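Local coordinates for protein trypsin inhibitor 3 (Spinacia oleracea, PDB 4AOR) that inhibits trypsin, acting as a small disulfide-knotted serine protease inhibitor of the knottin type from spinach, at residues C4-S7 with G8-C11. Sequence-based numbering, arbitrary orientation.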
ATOM      1  N   CYS D   4       2.033 -14.078  20.346  1.00 25.81           N
ATOM      2  CA  CYS D   4       2.362 -14.472  18.967  1.00 20.89           C
ATOM      3  C   CYS D   4       1.123 -14.528  18.083  1.00 18.42           C
ATOM      4  O   CYS D   4       0.020 -14.825  18.546  1.00 21.77           O
ATOM      5  CB  CYS D   4       3.089 -15.821  18.931  1.00 18.35           C
ATOM      6  SG  CYS D   4       2.097 -17.289  19.376  1.00 22.21           S
ATOM      7  N   SER D   5       1.312 -14.267  16.791  1.00 13.59           N
ATOM      8  CA  SER D   5       0.188 -14.200  15.868  1.00 13.98           C
ATOM      9  C   SER D   5      -0.105 -15.561  15.228  1.00 12.92           C
ATOM     10  O   SER D   5       0.807 -16.281  14.806  1.00 13.35           O
ATOM     11  CB  SER D   5       0.452 -13.149  14.779  1.00 13.19           C
ATOM     12  OG  SER D   5       0.775 -11.875  15.296  1.00 16.92           O
ATOM     13  N   PRO D   6      -1.393 -15.917  15.145  1.00 15.38           N
ATOM     14  CA  PRO D   6      -1.883 -17.167  14.569  1.00 18.71           C
ATOM     15  C   PRO D   6      -1.621 -17.268  13.079  1.00 18.91           C
ATOM     16  O   PRO D   6      -1.344 -16.255  12.452  1.00 14.53           O
ATOM     17  CB  PRO D   6      -3.399 -17.084  14.808  1.00 24.47           C
ATOM     18  CG  PRO D   6      -3.675 -15.629  14.959  1.00 25.20           C
ATOM     19  CD  PRO D   6      -2.487 -15.076  15.664  1.00 16.71           C
ATOM     20  N   SER D   7      -1.737 -18.475  12.526  1.00 16.89           N
ATOM     21  CA  SER D   7      -1.574 -18.692  11.087  1.00 17.32           C
ATOM     22  C   SER D   7      -2.540 -17.830  10.282  1.00 17.02           C
ATOM     23  O   SER D   7      -3.729 -17.732  10.606  1.00 16.25           O
ATOM     24  CB  SER D   7      -1.748 -20.169  10.751  1.00 21.34           C
ATOM     25  OG  SER D   7      -0.753 -20.898  11.451  1.00 29.00           O
ATOM     26  N   GLY D   8      -2.012 -17.171   9.258  1.00 17.41           N
ATOM     27  CA  GLY D   8      -2.842 -16.326   8.411  1.00 16.85           C
ATOM     28  C   GLY D   8      -2.855 -14.873   8.827  1.00 17.11           C
ATOM     29  O   GLY D   8      -3.310 -14.014   8.063  1.00 15.36           O
ATOM     30  N   ALA D   9      -2.323 -14.574  10.011  1.00 11.88           N
ATOM     31  CA  ALA D   9      -2.316 -13.194  10.485  1.00 11.68           C
ATOM     32  C   ALA D   9      -1.325 -12.394   9.655  1.00 10.84           C
ATOM     33  O   ALA D   9      -0.332 -12.931   9.174  1.00 10.31           O
ATOM     34  CB  ALA D   9      -1.911 -13.118  11.973  1.00 10.93           C
ATOM     35  N   ILE D  10      -1.567 -11.093   9.549  1.00  9.92           N
ATOM     36  CA  ILE D  10      -0.583 -10.196   8.975  1.00 11.37           C
ATOM     37  C   ILE D  10       0.678 -10.171   9.842  1.00 10.38           C
ATOM     38  O   ILE D  10       0.602 -10.187  11.082  1.00 12.15           O
ATOM     39  CB  ILE D  10      -1.120  -8.757   8.980  1.00  7.54           C
ATOM     40  CG1 ILE D  10      -2.389  -8.668   8.128  1.00  9.55           C
ATOM     41  CG2 ILE D  10      -0.053  -7.780   8.472  1.00 15.02           C
ATOM     42  CD1 ILE D  10      -3.156  -7.330   8.345  1.00 10.81           C
ATOM     43  N   CYS D  11       1.828 -10.103   9.199  1.00  9.63           N
ATOM     44  CA  CYS D  11       3.074  -9.904   9.907  1.00 10.38           C
ATOM     45  C   CYS D  11       4.031  -9.091   9.058  1.00  9.56           C
ATOM     46  O   CYS D  11       3.653  -8.608   7.987  1.00  8.35           O
ATOM     47  CB  CYS D  11       3.699 -11.250  10.313  1.00  8.27           C
ATOM     48  SG  CYS D  11       4.018 -12.374   8.934  1.00 11.36           S
TER
HETATM   49  O   HOH W   1       2.079 -10.468  13.455  1.00 23.79           O
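Pro6 and Ala9 close a type II beta turn here, a compact example of how a short chain reverses direction just before a strand. Ala9 N donates to Pro6 O over 3.1 Å. The bond is fairly straight, with an N-H...O angle of 155°. Its donor stands 32° out of the carbonyl plane instead of lying in it. Ser7 and Gly8 fill the two central positions. Gly8 takes the positive phi that the third position of a type II turn calls for, a region glycine enters readily.

Apolar packing fills the inner side of the bend. The methyl CB of Ala9 is directed back at the preceding residues; it lies 3.7 Å from Ser5 CB and, more loosely, 4.2 Å from Pro6 CD. The same methyl comes within 3.2 Å of Pro6 O, the acceptor of the turn bond.

Polar bridging extends the link beyond the turn. Ser5 OG, turned to the side of its backbone N (chi1 -54°) and opposite the carbonyl carbon, reaches a water at 2.7 Å, and that water donates to Ile10 O at 2.8 Å. A weak hydrogen bond also joins Ser5 OG to Gln19 O. The Ser7 hydroxyl is engaged outside the turn, with O of Gln37, the C-terminal residue.

Disulfides tie both ends of the segment into the knottin core: Cys4 pairs with Cys21, and Cys11 with Cys25. Gly8 and Ala9 make backbone hydrogen bonds with Cys36, and Cys11 does so with Phe34. The turn thus leads the chain into strand 10-11, an outermost strand of the small antiparallel sheet, alongside the central strand 34-36, whose other neighbour is strand 25-27.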